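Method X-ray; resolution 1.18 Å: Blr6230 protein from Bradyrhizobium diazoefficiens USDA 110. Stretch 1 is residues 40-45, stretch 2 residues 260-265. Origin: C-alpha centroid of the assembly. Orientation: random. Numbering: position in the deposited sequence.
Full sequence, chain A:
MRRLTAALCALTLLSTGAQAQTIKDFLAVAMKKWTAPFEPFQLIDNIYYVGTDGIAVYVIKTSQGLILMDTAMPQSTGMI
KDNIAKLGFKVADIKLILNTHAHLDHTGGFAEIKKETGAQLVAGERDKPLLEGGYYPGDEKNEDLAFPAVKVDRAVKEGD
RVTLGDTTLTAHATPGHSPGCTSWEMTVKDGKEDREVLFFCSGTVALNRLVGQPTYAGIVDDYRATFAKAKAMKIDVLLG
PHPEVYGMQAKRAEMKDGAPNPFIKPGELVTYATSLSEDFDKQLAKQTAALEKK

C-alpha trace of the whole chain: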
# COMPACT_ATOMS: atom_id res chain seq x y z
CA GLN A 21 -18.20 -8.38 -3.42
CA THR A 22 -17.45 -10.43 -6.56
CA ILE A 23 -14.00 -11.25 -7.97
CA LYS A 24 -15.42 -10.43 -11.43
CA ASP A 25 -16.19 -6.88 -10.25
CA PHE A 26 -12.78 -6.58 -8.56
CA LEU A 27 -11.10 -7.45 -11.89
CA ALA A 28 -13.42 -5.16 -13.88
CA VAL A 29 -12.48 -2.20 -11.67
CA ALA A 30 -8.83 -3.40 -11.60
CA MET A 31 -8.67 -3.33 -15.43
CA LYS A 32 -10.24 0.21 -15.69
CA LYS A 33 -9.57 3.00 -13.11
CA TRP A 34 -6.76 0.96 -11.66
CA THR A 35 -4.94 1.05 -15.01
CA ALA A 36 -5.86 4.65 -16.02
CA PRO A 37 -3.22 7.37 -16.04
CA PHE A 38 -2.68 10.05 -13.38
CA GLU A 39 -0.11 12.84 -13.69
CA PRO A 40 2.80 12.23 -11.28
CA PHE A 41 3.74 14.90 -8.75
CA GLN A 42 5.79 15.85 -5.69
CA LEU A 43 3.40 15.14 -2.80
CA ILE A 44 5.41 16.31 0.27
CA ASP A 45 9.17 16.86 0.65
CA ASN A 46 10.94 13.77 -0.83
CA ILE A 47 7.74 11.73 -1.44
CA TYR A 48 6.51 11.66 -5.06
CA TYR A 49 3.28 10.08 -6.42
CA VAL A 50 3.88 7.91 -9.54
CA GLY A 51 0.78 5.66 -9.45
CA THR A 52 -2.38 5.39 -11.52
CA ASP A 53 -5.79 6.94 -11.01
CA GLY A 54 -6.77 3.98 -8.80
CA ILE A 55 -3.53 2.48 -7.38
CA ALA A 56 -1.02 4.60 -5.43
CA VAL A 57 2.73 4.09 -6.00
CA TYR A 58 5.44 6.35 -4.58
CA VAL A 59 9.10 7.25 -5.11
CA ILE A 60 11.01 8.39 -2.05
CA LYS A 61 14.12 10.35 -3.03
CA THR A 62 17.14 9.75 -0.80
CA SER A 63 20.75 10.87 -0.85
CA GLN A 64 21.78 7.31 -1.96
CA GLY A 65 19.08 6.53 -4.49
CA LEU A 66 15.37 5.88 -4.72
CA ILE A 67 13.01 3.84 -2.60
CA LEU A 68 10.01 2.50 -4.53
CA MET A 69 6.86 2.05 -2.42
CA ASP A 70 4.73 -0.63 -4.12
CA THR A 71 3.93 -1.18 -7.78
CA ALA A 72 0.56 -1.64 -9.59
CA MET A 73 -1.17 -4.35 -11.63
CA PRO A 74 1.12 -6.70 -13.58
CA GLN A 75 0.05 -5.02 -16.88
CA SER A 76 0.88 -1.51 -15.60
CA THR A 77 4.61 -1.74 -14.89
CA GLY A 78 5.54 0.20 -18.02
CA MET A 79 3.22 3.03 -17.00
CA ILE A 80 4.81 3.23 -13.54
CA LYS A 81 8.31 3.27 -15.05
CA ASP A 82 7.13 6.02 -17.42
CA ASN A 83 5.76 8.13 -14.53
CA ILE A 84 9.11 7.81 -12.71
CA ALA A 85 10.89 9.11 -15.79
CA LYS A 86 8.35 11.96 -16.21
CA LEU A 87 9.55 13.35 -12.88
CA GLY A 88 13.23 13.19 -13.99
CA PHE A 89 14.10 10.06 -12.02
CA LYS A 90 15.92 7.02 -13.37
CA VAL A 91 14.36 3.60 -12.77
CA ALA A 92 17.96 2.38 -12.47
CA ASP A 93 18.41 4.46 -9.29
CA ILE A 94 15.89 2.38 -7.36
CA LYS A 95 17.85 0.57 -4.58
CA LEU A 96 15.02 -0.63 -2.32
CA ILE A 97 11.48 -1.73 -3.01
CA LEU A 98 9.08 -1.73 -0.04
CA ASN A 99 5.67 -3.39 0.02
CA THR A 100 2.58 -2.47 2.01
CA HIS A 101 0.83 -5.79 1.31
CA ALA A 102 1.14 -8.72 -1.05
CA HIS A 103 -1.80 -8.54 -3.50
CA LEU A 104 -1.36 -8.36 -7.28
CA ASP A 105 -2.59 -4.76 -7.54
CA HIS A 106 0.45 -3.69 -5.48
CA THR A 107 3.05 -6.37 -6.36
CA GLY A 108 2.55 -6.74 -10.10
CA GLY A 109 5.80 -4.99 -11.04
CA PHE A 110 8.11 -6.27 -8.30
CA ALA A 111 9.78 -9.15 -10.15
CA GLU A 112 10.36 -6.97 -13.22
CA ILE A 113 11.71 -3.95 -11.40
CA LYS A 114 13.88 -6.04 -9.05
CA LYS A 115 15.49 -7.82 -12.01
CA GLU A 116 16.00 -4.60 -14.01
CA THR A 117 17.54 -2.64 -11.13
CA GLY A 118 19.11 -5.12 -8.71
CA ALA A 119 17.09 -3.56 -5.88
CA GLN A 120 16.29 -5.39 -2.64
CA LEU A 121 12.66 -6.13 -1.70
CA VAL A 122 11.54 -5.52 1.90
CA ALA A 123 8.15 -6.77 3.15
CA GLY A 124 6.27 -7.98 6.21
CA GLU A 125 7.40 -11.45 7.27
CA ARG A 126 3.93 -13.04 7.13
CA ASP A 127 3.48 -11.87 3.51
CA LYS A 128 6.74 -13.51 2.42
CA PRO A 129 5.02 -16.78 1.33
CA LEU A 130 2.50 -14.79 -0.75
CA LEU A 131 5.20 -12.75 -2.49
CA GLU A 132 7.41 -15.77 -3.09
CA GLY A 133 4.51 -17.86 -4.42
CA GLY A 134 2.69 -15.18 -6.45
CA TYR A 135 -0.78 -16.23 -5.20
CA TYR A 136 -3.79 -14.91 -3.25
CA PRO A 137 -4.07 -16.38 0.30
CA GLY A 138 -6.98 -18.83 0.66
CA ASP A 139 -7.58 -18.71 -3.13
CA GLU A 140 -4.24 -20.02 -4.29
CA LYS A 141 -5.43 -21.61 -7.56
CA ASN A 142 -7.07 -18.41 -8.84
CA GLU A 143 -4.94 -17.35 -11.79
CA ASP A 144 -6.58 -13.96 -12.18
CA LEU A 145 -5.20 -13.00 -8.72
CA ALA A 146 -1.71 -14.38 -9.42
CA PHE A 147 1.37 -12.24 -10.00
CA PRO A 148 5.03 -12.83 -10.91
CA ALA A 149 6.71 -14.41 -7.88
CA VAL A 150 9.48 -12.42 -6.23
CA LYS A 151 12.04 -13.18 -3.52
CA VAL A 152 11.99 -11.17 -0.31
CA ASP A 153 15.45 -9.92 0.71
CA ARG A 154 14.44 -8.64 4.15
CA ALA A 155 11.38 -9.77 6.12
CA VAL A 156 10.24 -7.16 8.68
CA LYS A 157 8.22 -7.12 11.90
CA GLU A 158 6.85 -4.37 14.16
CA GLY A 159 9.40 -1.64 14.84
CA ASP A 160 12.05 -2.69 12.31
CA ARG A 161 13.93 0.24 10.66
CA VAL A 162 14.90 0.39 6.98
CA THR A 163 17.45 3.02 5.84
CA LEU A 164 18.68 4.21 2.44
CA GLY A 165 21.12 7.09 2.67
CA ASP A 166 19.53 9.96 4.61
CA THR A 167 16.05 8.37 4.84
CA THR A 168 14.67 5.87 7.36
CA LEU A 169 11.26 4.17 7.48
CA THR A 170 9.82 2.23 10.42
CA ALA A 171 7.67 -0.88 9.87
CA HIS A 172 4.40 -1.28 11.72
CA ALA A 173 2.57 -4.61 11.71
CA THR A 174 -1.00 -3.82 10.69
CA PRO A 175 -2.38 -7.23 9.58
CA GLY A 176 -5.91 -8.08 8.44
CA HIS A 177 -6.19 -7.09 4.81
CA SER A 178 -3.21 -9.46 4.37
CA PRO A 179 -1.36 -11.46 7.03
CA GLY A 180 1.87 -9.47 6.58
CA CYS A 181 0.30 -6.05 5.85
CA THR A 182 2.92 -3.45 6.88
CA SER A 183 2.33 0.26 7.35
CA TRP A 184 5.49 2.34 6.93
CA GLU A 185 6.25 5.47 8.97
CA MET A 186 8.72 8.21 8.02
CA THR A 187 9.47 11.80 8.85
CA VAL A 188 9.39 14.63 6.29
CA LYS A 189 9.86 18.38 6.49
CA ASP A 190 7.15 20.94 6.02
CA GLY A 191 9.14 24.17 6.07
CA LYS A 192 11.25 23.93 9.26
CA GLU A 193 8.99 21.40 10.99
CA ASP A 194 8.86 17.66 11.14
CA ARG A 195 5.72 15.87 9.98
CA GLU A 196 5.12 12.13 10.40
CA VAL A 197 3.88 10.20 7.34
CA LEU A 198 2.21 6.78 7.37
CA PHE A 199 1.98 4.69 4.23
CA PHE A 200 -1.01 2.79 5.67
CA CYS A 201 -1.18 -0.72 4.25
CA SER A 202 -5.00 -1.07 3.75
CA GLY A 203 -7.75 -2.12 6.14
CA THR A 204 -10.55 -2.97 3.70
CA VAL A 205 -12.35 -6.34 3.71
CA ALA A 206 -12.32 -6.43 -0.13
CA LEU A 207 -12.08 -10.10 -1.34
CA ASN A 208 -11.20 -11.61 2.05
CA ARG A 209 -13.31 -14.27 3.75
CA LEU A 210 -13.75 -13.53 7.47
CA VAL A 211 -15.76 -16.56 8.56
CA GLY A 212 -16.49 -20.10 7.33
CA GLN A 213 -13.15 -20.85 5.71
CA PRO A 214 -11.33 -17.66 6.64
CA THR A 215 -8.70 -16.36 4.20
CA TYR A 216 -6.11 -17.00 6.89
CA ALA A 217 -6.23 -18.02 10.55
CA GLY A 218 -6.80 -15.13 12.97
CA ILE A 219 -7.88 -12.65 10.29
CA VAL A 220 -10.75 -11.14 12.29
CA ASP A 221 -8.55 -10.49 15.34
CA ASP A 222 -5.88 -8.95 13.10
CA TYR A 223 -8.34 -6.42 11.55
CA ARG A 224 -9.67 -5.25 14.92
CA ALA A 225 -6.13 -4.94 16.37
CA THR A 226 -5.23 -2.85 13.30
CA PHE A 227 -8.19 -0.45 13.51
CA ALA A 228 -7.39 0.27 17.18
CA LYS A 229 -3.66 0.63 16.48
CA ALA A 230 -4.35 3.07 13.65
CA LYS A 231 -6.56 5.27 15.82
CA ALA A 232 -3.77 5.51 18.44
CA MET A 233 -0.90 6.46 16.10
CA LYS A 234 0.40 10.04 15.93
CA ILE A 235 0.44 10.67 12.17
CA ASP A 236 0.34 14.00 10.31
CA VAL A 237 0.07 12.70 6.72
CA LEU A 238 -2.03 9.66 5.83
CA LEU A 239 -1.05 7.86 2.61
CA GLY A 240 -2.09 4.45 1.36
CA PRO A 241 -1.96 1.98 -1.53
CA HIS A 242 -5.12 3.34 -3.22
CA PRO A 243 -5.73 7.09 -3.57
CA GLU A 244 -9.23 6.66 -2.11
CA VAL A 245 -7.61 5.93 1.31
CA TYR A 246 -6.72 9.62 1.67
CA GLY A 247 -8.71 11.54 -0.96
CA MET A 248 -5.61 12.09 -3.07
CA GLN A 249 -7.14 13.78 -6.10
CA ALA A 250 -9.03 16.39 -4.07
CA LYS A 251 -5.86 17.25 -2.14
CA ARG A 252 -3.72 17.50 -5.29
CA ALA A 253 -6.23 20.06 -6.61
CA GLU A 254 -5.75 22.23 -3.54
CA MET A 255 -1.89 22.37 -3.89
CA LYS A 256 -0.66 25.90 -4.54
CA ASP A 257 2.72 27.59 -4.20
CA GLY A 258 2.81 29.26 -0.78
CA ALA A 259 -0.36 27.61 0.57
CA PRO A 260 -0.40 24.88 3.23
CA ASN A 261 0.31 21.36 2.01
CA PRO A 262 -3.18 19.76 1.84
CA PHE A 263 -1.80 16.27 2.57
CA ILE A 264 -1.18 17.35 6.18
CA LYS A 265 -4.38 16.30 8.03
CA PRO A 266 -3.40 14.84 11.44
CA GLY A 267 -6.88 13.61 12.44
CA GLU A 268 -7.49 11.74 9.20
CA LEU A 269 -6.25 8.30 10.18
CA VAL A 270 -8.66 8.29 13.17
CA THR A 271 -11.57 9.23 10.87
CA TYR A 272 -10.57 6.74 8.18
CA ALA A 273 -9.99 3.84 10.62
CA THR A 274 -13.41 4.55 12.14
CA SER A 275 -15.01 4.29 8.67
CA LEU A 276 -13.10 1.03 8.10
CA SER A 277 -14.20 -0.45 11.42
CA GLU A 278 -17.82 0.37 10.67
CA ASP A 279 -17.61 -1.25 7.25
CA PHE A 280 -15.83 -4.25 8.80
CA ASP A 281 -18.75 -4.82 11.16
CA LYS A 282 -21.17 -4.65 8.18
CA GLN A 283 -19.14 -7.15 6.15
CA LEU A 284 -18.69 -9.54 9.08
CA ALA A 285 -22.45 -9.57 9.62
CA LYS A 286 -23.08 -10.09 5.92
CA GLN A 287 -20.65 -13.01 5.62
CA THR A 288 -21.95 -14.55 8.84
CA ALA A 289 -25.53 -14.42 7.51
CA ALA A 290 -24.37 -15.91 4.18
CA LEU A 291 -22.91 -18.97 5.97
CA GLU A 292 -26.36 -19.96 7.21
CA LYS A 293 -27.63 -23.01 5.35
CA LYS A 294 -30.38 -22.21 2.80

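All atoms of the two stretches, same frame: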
# COMPACT_ATOMS: atom_id res chain seq x y z
N PRO A 40 1.99 12.33 -12.49
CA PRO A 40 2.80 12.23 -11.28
C PRO A 40 3.14 13.60 -10.70
O PRO A 40 3.15 14.59 -11.42
CB PRO A 40 4.03 11.48 -11.76
CG PRO A 40 4.16 11.86 -13.19
CD PRO A 40 2.74 11.90 -13.68
N PHE A 41 3.49 13.63 -9.42
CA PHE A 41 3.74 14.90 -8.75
C PHE A 41 4.49 14.70 -7.45
O PHE A 41 4.47 13.64 -6.82
CB PHE A 41 2.43 15.67 -8.48
CG PHE A 41 1.49 15.01 -7.49
CD1 PHE A 41 0.62 13.98 -7.90
CD2 PHE A 41 1.48 15.40 -6.16
CE1 PHE A 41 -0.24 13.38 -6.99
CE2 PHE A 41 0.60 14.80 -5.25
CZ PHE A 41 -0.25 13.78 -5.67
N GLN A 42 5.16 15.76 -7.02
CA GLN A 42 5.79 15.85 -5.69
C GLN A 42 4.68 16.07 -4.66
O GLN A 42 3.99 17.10 -4.71
CB GLN A 42 6.80 17.00 -5.66
CG GLN A 42 7.56 17.08 -4.34
CD GLN A 42 8.50 18.26 -4.26
OE1 GLN A 42 8.44 19.17 -5.09
NE2 GLN A 42 9.35 18.27 -3.26
N LEU A 43 4.50 15.13 -3.75
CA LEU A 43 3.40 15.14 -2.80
C LEU A 43 3.78 15.93 -1.53
O LEU A 43 3.08 16.88 -1.15
CB LEU A 43 2.97 13.69 -2.55
CG LEU A 43 1.70 13.49 -1.75
CD1 LEU A 43 1.07 12.11 -2.08
CD2 LEU A 43 1.97 13.58 -0.24
N ILE A 44 4.86 15.53 -0.86
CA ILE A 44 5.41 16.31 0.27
C ILE A 44 6.89 15.97 0.38
O ILE A 44 7.27 14.81 0.33
CB ILE A 44 4.66 16.05 1.60
CG1 ILE A 44 5.14 17.04 2.67
CG2 ILE A 44 4.76 14.58 2.06
CD1 ILE A 44 4.22 17.11 3.89
N ASP A 45 7.72 17.00 0.46
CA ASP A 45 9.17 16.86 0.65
C ASP A 45 9.70 15.84 -0.38
O ASP A 45 9.57 16.09 -1.59
CB ASP A 45 9.46 16.52 2.11
CG ASP A 45 10.92 16.71 2.50
OD1 ASP A 45 11.75 17.18 1.68
OD2 ASP A 45 11.23 16.37 3.68
N PRO A 260 -0.77 26.05 2.43
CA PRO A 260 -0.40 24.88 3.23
C PRO A 260 -0.51 23.59 2.42
O PRO A 260 -1.36 23.47 1.54
CB PRO A 260 -1.43 24.87 4.35
CG PRO A 260 -1.89 26.29 4.44
CD PRO A 260 -1.88 26.80 3.03
N ASN A 261 0.34 22.62 2.73
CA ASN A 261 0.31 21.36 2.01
C ASN A 261 -0.97 20.62 2.43
O ASN A 261 -1.14 20.28 3.61
CB ASN A 261 1.54 20.53 2.32
CG ASN A 261 1.60 19.28 1.45
OD1 ASN A 261 0.65 18.54 1.40
ND2 ASN A 261 2.70 19.05 0.77
N PRO A 262 -1.87 20.34 1.48
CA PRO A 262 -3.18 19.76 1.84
C PRO A 262 -3.12 18.30 2.29
O PRO A 262 -4.12 17.75 2.78
CB PRO A 262 -3.99 19.92 0.55
CG PRO A 262 -2.97 19.89 -0.53
CD PRO A 262 -1.78 20.60 0.03
N PHE A 263 -1.96 17.65 2.09
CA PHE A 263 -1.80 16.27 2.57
C PHE A 263 -1.56 16.17 4.07
O PHE A 263 -1.64 15.09 4.65
CB PHE A 263 -0.71 15.55 1.75
CG PHE A 263 -1.10 15.37 0.30
CD1 PHE A 263 -1.84 14.26 -0.09
CD2 PHE A 263 -0.77 16.30 -0.67
CE1 PHE A 263 -2.27 14.12 -1.38
CE2 PHE A 263 -1.18 16.15 -1.99
CZ PHE A 263 -1.94 15.06 -2.35
N ILE A 264 -1.30 17.31 4.72
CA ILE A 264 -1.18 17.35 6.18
C ILE A 264 -2.58 17.47 6.78
O ILE A 264 -3.21 18.54 6.70
CB ILE A 264 -0.29 18.53 6.63
CG1 ILE A 264 1.13 18.41 6.06
CG2 ILE A 264 -0.28 18.62 8.16
CD1 ILE A 264 2.00 19.65 6.24
N LYS A 265 -3.05 16.39 7.41
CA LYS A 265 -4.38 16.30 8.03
C LYS A 265 -4.24 15.31 9.19
O LYS A 265 -4.50 14.12 9.04
CB LYS A 265 -5.44 15.92 6.99
CG LYS A 265 -6.89 16.04 7.40
CD LYS A 265 -7.77 15.82 6.17
CE LYS A 265 -9.25 15.80 6.48

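How do the two backbones meet? Residues 41-44 form a strand, whereas stretch 2 has no regular helix or strand and instead folds into a type I beta turn from Asn261 to Ile264, closed by a backbone hydrogen bond from Ile264 N to Asn261 O at 3.2 Å. The two stretches stay well apart: the CA atoms of Ile44 and Asn261 lie 7.4 Å from each other, and those of Leu43 and Phe263 7.6 Å. No backbone-to-backbone hydrogen bond joins them; the contacts across the gap all involve side chains.

What supplies the polar link? The CA-to-CB bond of Asn261 points toward the strand, and its ND2 donates a hydrogen bond to Leu43 O, 2.9 Å away and nearly straight at 170°. The other end of the same amide is used within the turn, where Phe263 N donates to Asn261 OD1 at 2.8 Å. One side chain thus braces the turn and ties it to the strand.

How does Phe263 pack against the strand? Leu43 covers one face of its ring: Leu43 CG sits 3.7 Å from the centroid of the Phe263 ring, only 3° off the ring normal, a CH-pi contact, and Leu43 CD2 comes within 3.6 Å of Phe263 CG. Phe41 meets the same ring differently. The two planes are near parallel, at 27°, but slid apart with centroids 6.0 Å from each other, so the rings barely overlap; Phe41 CE2 touches Phe263 CZ at 3.9 Å, with CZ at the edge of the Phe41 ring.

What does Ile44 add? Its CA-to-CB bond points toward the turn, and its side chain carries the apolar contact on to Ile264, with Ile44 CD1 4.0 Å from Ile264 CG1. Ile44 CB also lies 3.7 Å from Asn261 ND2, beside the amide that bonds to Leu43 O.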